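Local coordinates for aminoglycoside N(3)-acetyltransferase (Enterobacter cloacae, PDB 6NP3), which catalyses transfer of acetyl from acetyl-CoA to the 3-amino group of 2-deoxystreptamine antibiotics such as gentamicin, and so probably confers resistance to them, at residues A[13-18]-A[156-161]; A[21-26]-A[48-53]; A[27-32]-A[40-45]; A[236-241]-A[245-250]. All coordinates share one frame; numbering follows the deposited sequence.

Three of the four contacts are nested along the chain: contact 3 lies inside the loop closed by contact 2, which lies inside that of contact 1; contact 4 follows them all. Contacts 1, 2 and 4 meet on one mixed sheet, where strand 22-27 is followed by 156-160, 244-250 and the outermost strand 237-241. Contacts 1 and 4 are closest, their centres about 5 Å apart; contact 2 lies about 9 Å from contact 1. Contacts 2 and 3 share helix 39-50, with centres about 14 Å apart. Contact 3 holds residues 27-30 and contact 2 holds His26, all of which bind CoA in another structure of this protein.

Contact 1 of 4, residues A[13-18]-A[156-161]; sequences RDLGVR and KILSIG
Lys156 NZ is held by two oxygens: it makes a salt bridge with Asp21 OD2, its stronger partner, and a weak hydrogen bond with Gly16 O at 3.3 Å. With CG anti to the carbonyl carbon (chi1 -60°) and the rest of the chain extended, the lysine runs from its strand to the loop that follows helix 5-15. Gly16 ends that helix in a Schellman motif with positive phi, and its carbonyl lies near the amine. Just before it, in the last turn of the helix, Leu15 packs CD2 on Leu158 CD1 at 3.5 Å, the two side chains crossing obliquely; this is the apolar half of the contact. The turn is braced by Arg18, whose NH1 reaches Arg13 O at 2.8 Å on a lone pair, almost straight at 175° and in the plane of the guanidinium. The same NH1 meets Val17 O at 3.0 Å, and Arg13 NH1 reaches that oxygen at 2.9 Å from the opposite face of its carbonyl plane. Val17 packs its side chain on Ala49 and Val50 of helix 39-50, while Leu158 touches Leu46 of that helix. A Schellman-capped helix end lies against strand 156-160, which runs inside the mixed central sheet of this acetyltransferase.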
loop_
_atom_site.group_PDB
_atom_site.type_symbol
_atom_site.label_atom_id
_atom_site.label_comp_id
_atom_site.label_asym_id
_atom_site.label_seq_id
_atom_site.Cartn_x
_atom_site.Cartn_y
_atom_site.Cartn_z
ATOM N N ARG A 13 -3.190 14.748 15.143
ATOM C CA ARG A 13 -3.776 16.053 14.878
ATOM C C ARG A 13 -2.682 17.089 14.672
ATOM O O ARG A 13 -2.769 17.929 13.766
ATOM C CB ARG A 13 -4.699 16.445 16.032
ATOM C CG ARG A 13 -5.974 15.617 16.136
ATOM C CD ARG A 13 -7.160 16.384 15.556
ATOM N NE ARG A 13 -8.414 15.633 15.557
ATOM C CZ ARG A 13 -8.746 14.741 14.627
ATOM N NH1 ARG A 13 -7.914 14.470 13.627
ATOM N NH2 ARG A 13 -9.916 14.121 14.703
ATOM N N ASP A 14 -1.646 17.053 15.515
ATOM C CA ASP A 14 -0.557 18.016 15.370
ATOM C C ASP A 14 0.097 17.892 14.002
ATOM O O ASP A 14 0.530 18.890 13.422
ATOM C CB ASP A 14 0.541 17.784 16.407
ATOM C CG ASP A 14 0.167 18.203 17.793
ATOM O OD1 ASP A 14 -0.790 18.972 17.946
ATOM O OD2 ASP A 14 0.865 17.754 18.721
ATOM N N LEU A 15 0.187 16.675 13.475
ATOM C CA LEU A 15 0.825 16.446 12.189
ATOM C C LEU A 15 -0.038 16.907 11.029
ATOM O O LEU A 15 0.470 17.100 9.917
ATOM C CB LEU A 15 1.081 14.952 12.073
ATOM C CG LEU A 15 1.988 14.505 10.942
ATOM C CD1 LEU A 15 3.404 14.993 11.158
ATOM C CD2 LEU A 15 1.942 12.991 10.832
ATOM N N GLY A 16 -1.338 17.059 11.255
ATOM C CA GLY A 16 -2.218 17.574 10.237
ATOM C C GLY A 16 -3.310 16.628 9.805
ATOM O O GLY A 16 -4.049 16.953 8.885
ATOM N N VAL A 17 -3.460 15.485 10.454
ATOM C CA VAL A 17 -4.611 14.644 10.165
ATOM C C VAL A 17 -5.871 15.294 10.709
ATOM O O VAL A 17 -5.917 15.734 11.865
ATOM C CB VAL A 17 -4.429 13.267 10.793
ATOM C CG1 VAL A 17 -5.641 12.401 10.474
ATOM C CG2 VAL A 17 -3.179 12.580 10.255
ATOM N N ARG A 18 -6.886 15.408 9.869
ATOM C CA ARG A 18 -8.136 16.052 10.215
ATOM C C ARG A 18 -9.294 15.083 10.055
ATOM O O ARG A 18 -9.253 14.142 9.247
ATOM C CB ARG A 18 -8.382 17.249 9.313
ATOM C CG ARG A 18 -7.368 18.368 9.490
ATOM C CD ARG A 18 -7.515 19.038 10.853
ATOM N NE ARG A 18 -6.476 20.022 11.142
ATOM C CZ ARG A 18 -5.357 19.766 11.811
ATOM N NH1 ARG A 18 -5.092 18.549 12.244
ATOM N NH2 ARG A 18 -4.489 20.735 12.029
ATOM N N LYS A 156 -4.041 11.237 1.598
ATOM C CA LYS A 156 -2.821 11.631 2.286
ATOM C C LYS A 156 -2.064 10.372 2.659
ATOM O O LYS A 156 -2.663 9.378 3.094
ATOM C CB LYS A 156 -3.108 12.419 3.564
ATOM C CG LYS A 156 -3.876 13.685 3.345
ATOM C CD LYS A 156 -4.063 14.431 4.649
ATOM C CE LYS A 156 -4.906 15.675 4.495
ATOM N NZ LYS A 156 -4.987 16.472 5.781
ATOM N N ILE A 157 -0.755 10.389 2.450
ATOM C CA ILE A 157 0.099 9.266 2.803
ATOM C C ILE A 157 0.740 9.576 4.148
ATOM O O ILE A 157 1.434 10.589 4.296
ATOM C CB ILE A 157 1.158 9.011 1.723
ATOM C CG1 ILE A 157 0.471 8.634 0.401
ATOM C CG2 ILE A 157 2.094 7.898 2.175
ATOM C CD1 ILE A 157 1.304 8.783 -0.832
ATOM N N LEU A 158 0.534 8.702 5.128
ATOM C CA LEU A 158 0.985 8.928 6.504
ATOM C C LEU A 158 2.116 7.947 6.786
ATOM O O LEU A 158 1.893 6.757 6.986
ATOM C CB LEU A 158 -0.183 8.716 7.456
ATOM C CG LEU A 158 0.143 8.683 8.944
ATOM C CD1 LEU A 158 0.842 9.943 9.384
ATOM C CD2 LEU A 158 -1.137 8.463 9.741
ATOM N N SER A 159 3.331 8.450 6.736
ATOM C CA SER A 159 4.515 7.637 6.937
ATOM C C SER A 159 4.944 7.802 8.386
ATOM O O SER A 159 5.308 8.904 8.805
ATOM C CB SER A 159 5.644 8.070 6.006
ATOM O OG SER A 159 6.848 7.364 6.306
ATOM N N ILE A 160 4.892 6.710 9.138
ATOM C CA ILE A 160 5.194 6.717 10.562
ATOM C C ILE A 160 6.458 5.895 10.748
ATOM O O ILE A 160 6.405 4.674 10.926
ATOM C CB ILE A 160 4.010 6.177 11.387
ATOM C CG1 ILE A 160 2.807 7.086 11.204
ATOM C CG2 ILE A 160 4.394 6.057 12.848
ATOM C CD1 ILE A 160 1.513 6.517 11.779
ATOM N N GLY A 161 7.591 6.584 10.719
ATOM C CA GLY A 161 8.892 5.968 10.816
ATOM C C GLY A 161 9.300 5.114 9.638
ATOM O O GLY A 161 10.316 4.415 9.721
#

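Contact 2 of 4, residues A[21-26]-A[48-53]; sequences DMVMPH and EAVGPT
Val50, in the last turn of helix 39-50, starts its contact with strand 22-27 already at CB, which lies 3.7 Å from Asp21 O. From there CG1 carries on to the strand. Its place anti to the carbonyl carbon (chi1 -57°) sends it past the same carbonyl, with CG1 3.8 Å from Asp21 O, and on to the methyl of Val23, with CG1 3.8 Å from CG2. The two valines meet branch against branch, at an angle. Val23 has a second deposited conformer, so the details of this methyl pair are less certain. Val23 CG2 faces the helix while the side chain also packs on Leu158 of the neighbouring strand. No hydrogen bond joins the two segments: the valine's methyl and methine carbons lie beside a backbone oxygen and a buried methyl. The carboxylate of Asp21 is engaged elsewhere, OD2 accepting from Arg18 N. Just beyond Val50, Gly51 leaves the helix with positive phi and starts the turn toward strand 55-59. That strand lies parallel to 22-27 and hydrogen-bonds to it through Asn55 and Leu57, so the contact is the packing of helix on strand within a beta-alpha-beta crossover.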
loop_
_atom_site.group_PDB
_atom_site.type_symbol
_atom_site.label_atom_id
_atom_site.label_comp_id
_atom_site.label_asym_id
_atom_site.label_seq_id
_atom_site.Cartn_x
_atom_site.Cartn_y
_atom_site.Cartn_z
ATOM N N ASP A 21 -10.459 12.960 6.784
ATOM C CA ASP A 21 -9.374 12.687 5.857
ATOM C C ASP A 21 -9.412 11.238 5.366
ATOM O O ASP A 21 -9.930 10.328 6.017
ATOM C CB ASP A 21 -8.021 12.936 6.533
ATOM C CG ASP A 21 -7.621 14.408 6.613
ATOM O OD1 ASP A 21 -8.327 15.278 6.090
ATOM O OD2 ASP A 21 -6.531 14.665 7.185
ATOM N N MET A 22 -8.753 11.048 4.222
ATOM C CA MET A 22 -8.513 9.765 3.564
ATOM C C MET A 22 -7.011 9.515 3.723
ATOM O O MET A 22 -6.201 10.207 3.091
ATOM C CB MET A 22 -8.868 9.930 2.084
ATOM C CG MET A 22 -8.378 8.823 1.144
ATOM S SD MET A 22 -9.272 7.292 1.178
ATOM C CE MET A 22 -8.355 6.374 2.407
ATOM N N VAL A 23 -6.629 8.545 4.561
ATOM C CA VAL A 23 -5.232 8.346 4.953
ATOM C C VAL A 23 -4.772 6.931 4.615
ATOM O O VAL A 23 -5.461 5.951 4.929
ATOM C CB VAL A 23 -5.033 8.635 6.452
ATOM C CG1 VAL A 23 -3.636 8.279 6.922
ATOM C CG2 VAL A 23 -5.367 10.072 6.740
ATOM N N MET A 24 -3.574 6.833 4.019
ATOM C CA MET A 24 -2.913 5.558 3.755
ATOM C C MET A 24 -1.661 5.511 4.616
ATOM O O MET A 24 -0.695 6.252 4.343
ATOM C CB MET A 24 -2.542 5.433 2.279
ATOM C CG MET A 24 -1.865 4.128 1.942
ATOM S SD MET A 24 -1.812 3.867 0.178
ATOM C CE MET A 24 -1.270 2.182 0.145
ATOM N N PRO A 25 -1.618 4.668 5.633
ATOM C CA PRO A 25 -0.450 4.621 6.512
ATOM C C PRO A 25 0.595 3.612 6.056
ATOM O O PRO A 25 0.299 2.551 5.508
ATOM C CB PRO A 25 -1.055 4.200 7.862
ATOM C CG PRO A 25 -2.153 3.258 7.451
ATOM C CD PRO A 25 -2.729 3.842 6.153
ATOM N N HIS A 26 1.834 3.954 6.383
ATOM C CA HIS A 26 2.990 3.073 6.247
ATOM C C HIS A 26 3.702 3.188 7.580
ATOM O O HIS A 26 4.134 4.277 7.947
ATOM C CB HIS A 26 3.938 3.487 5.107
ATOM C CG HIS A 26 3.318 3.383 3.754
ATOM N ND1 HIS A 26 3.003 2.173 3.186
ATOM C CD2 HIS A 26 2.916 4.336 2.885
ATOM C CE1 HIS A 26 2.445 2.386 2.005
ATOM N NE2 HIS A 26 2.384 3.683 1.800
ATOM N N GLU A 48 -9.777 7.026 15.077
ATOM C CA GLU A 48 -10.325 8.169 15.790
ATOM C C GLU A 48 -9.899 9.481 15.138
ATOM O O GLU A 48 -10.685 10.428 15.040
ATOM C CB GLU A 48 -9.851 8.116 17.237
ATOM C CG GLU A 48 -10.410 9.234 18.068
ATOM C CD GLU A 48 -10.274 8.994 19.552
ATOM O OE1 GLU A 48 -9.926 9.950 20.264
ATOM O OE2 GLU A 48 -10.515 7.857 19.991
ATOM N N ALA A 49 -8.648 9.552 14.671
ATOM C CA ALA A 49 -8.157 10.786 14.063
ATOM C C ALA A 49 -8.898 11.130 12.770
ATOM O O ALA A 49 -9.199 12.305 12.521
ATOM C CB ALA A 49 -6.652 10.721 13.816
ATOM N N VAL A 50 -9.195 10.140 11.927
ATOM C CA VAL A 50 -9.932 10.432 10.694
ATOM C C VAL A 50 -11.427 10.579 10.949
ATOM O O VAL A 50 -12.141 11.159 10.120
ATOM C CB VAL A 50 -9.640 9.445 9.551
ATOM C CG1 VAL A 50 -8.130 9.443 9.258
ATOM C CG2 VAL A 50 -10.172 8.086 9.865
ATOM N N GLY A 51 -11.913 10.105 12.088
ATOM C CA GLY A 51 -13.293 10.305 12.468
ATOM C C GLY A 51 -14.262 9.432 11.703
ATOM O O GLY A 51 -13.901 8.670 10.803
ATOM N N PRO A 52 -15.538 9.520 12.073
ATOM C CA PRO A 52 -16.552 8.670 11.432
ATOM C C PRO A 52 -16.835 8.985 9.969
ATOM O O PRO A 52 -17.453 8.149 9.302
ATOM C CB PRO A 52 -17.795 8.880 12.310
ATOM C CG PRO A 52 -17.591 10.214 12.910
ATOM C CD PRO A 52 -16.102 10.359 13.142
ATOM N N THR A 53 -16.364 10.104 9.426
ATOM C CA THR A 53 -16.469 10.321 7.988
ATOM C C THR A 53 -15.147 10.095 7.270
ATOM O O THR A 53 -15.104 10.197 6.049
ATOM C CB THR A 53 -16.952 11.739 7.666
ATOM O OG1 THR A 53 -15.915 12.674 8.019
ATOM C CG2 THR A 53 -18.201 12.101 8.422
#

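Contact 3 of 4, residues A[27-32]-A[40-45]; sequences VSLRAV and QTLVDA
Leu42 leaves its helix with CG opposite the backbone N (chi1 180°), a setting that carries its methyls straight out toward segment 27-32. Val27 answers in kind: its CG1 is likewise trans to N, and the two side chains reach for each other tip to tip, with Val27 CG1 3.8 Å from Leu42 CD2. That one leucine methyl does all the touching. Leu29 comes in with CD2 at 4.3 Å from Leu42 CD2, and Val32 brings its CG2 to the same methyl at the same distance of 4.3 Å. A single methyl is therefore shared by three residues drawn from the strand end and the short helix 29-32, with no polar bond across. Ser28 is the N-cap of the short helix; its OG accepts a weak bond from Ala31 N at 3.3 Å. On helix 39-50, Gln40 NE2 reaches Asp44 OD1 at 2.9 Å, nearly straight at 170°, meeting the oxygen from above the carboxylate plane. Val27 to Arg30 are CoA-binding residues in other structures of this protein. Around the contact, Leu42 also packs on Ile101 of helix 101-106, Thr41 and Ala45 pack on helix 5-15, and Val32 rests on Ala244 of strand 244-250.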
loop_
_atom_site.group_PDB
_atom_site.type_symbol
_atom_site.label_atom_id
_atom_site.label_comp_id
_atom_site.label_asym_id
_atom_site.label_seq_id
_atom_site.Cartn_x
_atom_site.Cartn_y
_atom_site.Cartn_z
ATOM N N VAL A 27 3.832 2.086 8.306
ATOM C CA VAL A 27 4.223 2.155 9.716
ATOM C C VAL A 27 5.398 1.229 10.014
ATOM O O VAL A 27 5.376 0.045 9.658
ATOM C CB VAL A 27 3.041 1.779 10.632
ATOM C CG1 VAL A 27 3.422 1.883 12.115
ATOM C CG2 VAL A 27 1.823 2.613 10.305
ATOM N N SER A 28 6.392 1.760 10.719
ATOM C CA SER A 28 7.394 0.952 11.410
ATOM C C SER A 28 7.034 0.901 12.898
ATOM O O SER A 28 7.233 1.874 13.636
ATOM C CB SER A 28 8.778 1.561 11.230
ATOM O OG SER A 28 9.699 0.942 12.128
ATOM N N LEU A 29 6.516 -0.239 13.351
ATOM C CA LEU A 29 6.121 -0.337 14.755
ATOM C C LEU A 29 7.323 -0.278 15.693
ATOM O O LEU A 29 7.191 0.193 16.827
ATOM C CB LEU A 29 5.284 -1.591 14.990
ATOM C CG LEU A 29 3.869 -1.536 14.405
ATOM C CD1 LEU A 29 3.216 -2.903 14.394
ATOM C CD2 LEU A 29 2.992 -0.536 15.171
ATOM N N ARG A 30 8.497 -0.726 15.239
ATOM C CA ARG A 30 9.707 -0.609 16.053
ATOM C C ARG A 30 10.039 0.853 16.330
ATOM O O ARG A 30 10.474 1.203 17.434
ATOM C CB ARG A 30 10.872 -1.307 15.340
ATOM C CG ARG A 30 12.075 -1.636 16.230
ATOM C CD ARG A 30 13.113 -2.536 15.546
ATOM N NE ARG A 30 12.591 -3.304 14.416
ATOM C CZ ARG A 30 11.940 -4.460 14.517
ATOM N NH1 ARG A 30 11.709 -5.003 15.704
ATOM N NH2 ARG A 30 11.509 -5.067 13.420
ATOM N N ALA A 31 9.833 1.723 15.342
ATOM C CA ALA A 31 10.103 3.136 15.546
ATOM C C ALA A 31 9.062 3.777 16.456
ATOM O O ALA A 31 9.384 4.690 17.225
ATOM C CB ALA A 31 10.101 3.870 14.212
ATOM N N VAL A 32 7.815 3.306 16.393
ATOM C CA VAL A 32 6.759 3.876 17.226
ATOM C C VAL A 32 7.032 3.618 18.703
ATOM O O VAL A 32 6.820 4.496 19.552
ATOM C CB VAL A 32 5.388 3.323 16.792
ATOM C CG1 VAL A 32 4.312 3.702 17.798
ATOM C CG2 VAL A 32 5.037 3.817 15.396
ATOM N N GLN A 40 -2.897 -2.483 18.099
ATOM C CA GLN A 40 -4.285 -2.040 18.019
ATOM C C GLN A 40 -4.445 -0.611 18.524
ATOM O O GLN A 40 -5.357 0.101 18.093
ATOM C CB GLN A 40 -5.189 -2.948 18.851
ATOM C CG GLN A 40 -6.657 -2.620 18.654
ATOM C CD GLN A 40 -7.115 -2.960 17.244
ATOM O OE1 GLN A 40 -6.755 -4.004 16.693
ATOM N NE2 GLN A 40 -7.911 -2.085 16.657
ATOM N N THR A 41 -3.607 -0.196 19.482
ATOM C CA THR A 41 -3.673 1.176 19.990
ATOM C C THR A 41 -3.508 2.189 18.866
ATOM O O THR A 41 -4.232 3.189 18.799
ATOM C CB THR A 41 -2.607 1.385 21.071
ATOM O OG1 THR A 41 -2.848 0.458 22.139
ATOM C CG2 THR A 41 -2.627 2.814 21.610
ATOM N N LEU A 42 -2.561 1.943 17.967
ATOM C CA LEU A 42 -2.350 2.848 16.849
ATOM C C LEU A 42 -3.440 2.726 15.801
ATOM O O LEU A 42 -3.838 3.742 15.227
ATOM C CB LEU A 42 -0.978 2.601 16.252
ATOM C CG LEU A 42 -0.613 3.473 15.055
ATOM C CD1 LEU A 42 -0.720 4.929 15.313
ATOM C CD2 LEU A 42 0.828 3.124 14.637
ATOM N N VAL A 43 -3.937 1.519 15.528
ATOM C CA VAL A 43 -5.092 1.392 14.640
ATOM C C VAL A 43 -6.267 2.209 15.183
ATOM O O VAL A 43 -6.921 2.966 14.452
ATOM C CB VAL A 43 -5.464 -0.092 14.461
ATOM C CG1 VAL A 43 -6.737 -0.239 13.672
ATOM C CG2 VAL A 43 -4.359 -0.844 13.793
ATOM N N ASP A 44 -6.571 2.047 16.479
ATOM C CA ASP A 44 -7.664 2.803 17.088
ATOM C C ASP A 44 -7.420 4.297 16.990
ATOM O O ASP A 44 -8.349 5.080 16.763
ATOM C CB ASP A 44 -7.854 2.410 18.559
ATOM C CG ASP A 44 -8.316 0.979 18.738
ATOM O OD1 ASP A 44 -8.900 0.388 17.808
ATOM O OD2 ASP A 44 -8.133 0.448 19.855
ATOM N N ALA A 45 -6.181 4.722 17.202
ATOM C CA ALA A 45 -5.876 6.144 17.123
ATOM C C ALA A 45 -6.072 6.679 15.705
ATOM O O ALA A 45 -6.594 7.783 15.526
ATOM C CB ALA A 45 -4.435 6.378 17.563
#

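Contact 4 of 4, residues A[236-241]-A[245-250]; sequences VAQGPV and QSRLID
Gln238 and Arg247 rise from the same face of the hairpin, but their flat ends diverge and do not stack, the amide and guanidinium planes lying 36° apart. The contact is made lower down, where Gln238 CG meets Arg247 CG at 3.9 Å. NE2 of Gln238 gives a hydrogen bond to Val236 O at 2.9 Å, with the acceptor nearly in the amide plane. The arginine chain, bent at chi2 and chi3, leads its guanidinium away, where NH2 bonds Ser159 OG. Between the strands, Gly239 and Ser246 form the hydrogen-bonded pair, Ser246 N to Gly239 O at 2.8 Å and Gly239 N to Ser246 O at 3.1 Å. Farther along, Leu248 N gives a bond to Ala237 O, while a water bridges Ala237 N and Leu248 O, the place of the return bond. Ser246 OG lies 3.4 Å from Val241 CG2, its polar partner being Ala244 O. At the open end of the hairpin, Val236 CG1 packs on Ile249 CG1 at 3.9 Å. Strand 244-250 bonds on its other side to strand 156-160, which leaves 237-241 as the outermost strand; helix 5-15 packs on Val241, Ser246 and Leu248, and helix 222-233 on Val236 and Ile249.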
loop_
_atom_site.group_PDB
_atom_site.type_symbol
_atom_site.label_atom_id
_atom_site.label_comp_id
_atom_site.label_asym_id
_atom_site.label_seq_id
_atom_site.Cartn_x
_atom_site.Cartn_y
_atom_site.Cartn_z
ATOM N N VAL A 236 6.474 19.495 3.850
ATOM C CA VAL A 236 5.683 18.357 4.288
ATOM C C VAL A 236 5.665 18.388 5.812
ATOM O O VAL A 236 6.722 18.466 6.450
ATOM C CB VAL A 236 6.334 17.057 3.774
ATOM C CG1 VAL A 236 5.651 15.852 4.372
ATOM C CG2 VAL A 236 6.343 16.989 2.245
ATOM N N ALA A 237 4.477 18.316 6.412
ATOM C CA ALA A 237 4.406 18.298 7.866
ATOM C C ALA A 237 5.155 17.097 8.417
ATOM O O ALA A 237 4.975 15.966 7.950
ATOM C CB ALA A 237 2.950 18.246 8.333
ATOM N N GLN A 238 6.004 17.357 9.412
ATOM C CA GLN A 238 6.818 16.353 10.066
ATOM C C GLN A 238 6.600 16.479 11.562
ATOM O O GLN A 238 6.413 17.579 12.090
ATOM C CB GLN A 238 8.292 16.580 9.740
ATOM C CG GLN A 238 8.605 16.459 8.239
ATOM C CD GLN A 238 9.816 17.262 7.814
ATOM O OE1 GLN A 238 10.925 17.035 8.289
ATOM N NE2 GLN A 238 9.602 18.214 6.919
ATOM N N GLY A 239 6.650 15.353 12.241
ATOM C CA GLY A 239 6.476 15.331 13.669
ATOM C C GLY A 239 6.378 13.922 14.189
ATOM O O GLY A 239 6.321 12.966 13.406
ATOM N N PRO A 240 6.327 13.757 15.514
ATOM C CA PRO A 240 6.344 12.410 16.091
ATOM C C PRO A 240 4.957 11.790 16.080
ATOM O O PRO A 240 3.950 12.475 16.287
ATOM C CB PRO A 240 6.784 12.662 17.542
ATOM C CG PRO A 240 6.267 14.035 17.835
ATOM C CD PRO A 240 6.469 14.799 16.551
ATOM N N VAL A 241 4.913 10.477 15.886
ATOM C CA VAL A 241 3.769 9.646 16.241
ATOM C C VAL A 241 4.344 8.506 17.061
ATOM O O VAL A 241 5.211 7.769 16.575
ATOM C CB VAL A 241 3.026 9.118 15.002
ATOM C CG1 VAL A 241 1.922 8.191 15.409
ATOM C CG2 VAL A 241 2.481 10.288 14.197
ATOM N N GLN A 245 9.554 9.360 13.871
ATOM C CA GLN A 245 9.490 10.509 12.984
ATOM C C GLN A 245 8.509 10.195 11.860
ATOM O O GLN A 245 8.648 9.185 11.155
ATOM C CB GLN A 245 10.862 10.791 12.382
ATOM C CG GLN A 245 11.931 11.187 13.373
ATOM C CD GLN A 245 13.268 10.570 13.042
ATOM O OE1 GLN A 245 13.985 11.042 12.163
ATOM N NE2 GLN A 245 13.608 9.500 13.741
ATOM N N SER A 246 7.540 11.084 11.673
ATOM C CA SER A 246 6.438 10.847 10.764
ATOM C C SER A 246 6.234 12.037 9.844
ATOM O O SER A 246 6.684 13.151 10.115
ATOM C CB SER A 246 5.161 10.587 11.569
ATOM O OG SER A 246 5.334 9.510 12.461
ATOM N N ARG A 247 5.584 11.760 8.718
ATOM C CA ARG A 247 5.324 12.744 7.687
ATOM C C ARG A 247 3.929 12.513 7.134
ATOM O O ARG A 247 3.473 11.376 7.040
ATOM C CB ARG A 247 6.276 12.541 6.488
ATOM C CG ARG A 247 7.725 12.928 6.743
ATOM C CD ARG A 247 8.696 11.967 6.040
ATOM N NE ARG A 247 8.481 10.606 6.514
ATOM C CZ ARG A 247 9.116 10.061 7.542
ATOM N NH1 ARG A 247 10.036 10.743 8.203
ATOM N NH2 ARG A 247 8.829 8.825 7.909
ATOM N N LEU A 248 3.279 13.590 6.707
ATOM C CA LEU A 248 1.946 13.520 6.112
ATOM C C LEU A 248 2.015 14.163 4.737
ATOM O O LEU A 248 2.226 15.370 4.610
ATOM C CB LEU A 248 0.920 14.190 7.017
ATOM C CG LEU A 248 -0.532 13.972 6.646
ATOM C CD1 LEU A 248 -0.936 12.508 6.692
ATOM C CD2 LEU A 248 -1.408 14.758 7.605
ATOM N N ILE A 249 1.873 13.337 3.710
ATOM C CA ILE A 249 2.188 13.697 2.333
ATOM C C ILE A 249 0.916 13.760 1.502
ATOM O O ILE A 249 0.064 12.863 1.590
ATOM C CB ILE A 249 3.117 12.612 1.748
ATOM C CG1 ILE A 249 4.459 12.604 2.475
ATOM C CG2 ILE A 249 3.324 12.794 0.249
ATOM C CD1 ILE A 249 5.287 11.373 2.255
ATOM N N ASP A 250 0.773 14.805 0.685
ATOM C CA ASP A 250 -0.322 14.857 -0.272
ATOM C C ASP A 250 -0.048 13.842 -1.383
ATOM O O ASP A 250 0.959 13.937 -2.102
ATOM C CB ASP A 250 -0.487 16.265 -0.851
ATOM C CG ASP A 250 -1.663 16.350 -1.795
ATOM O OD1 ASP A 250 -2.789 16.562 -1.326
ATOM O OD2 ASP A 250 -1.540 16.150 -3.006
HETATM O O HOH W 1 1.872 17.897 5.345
#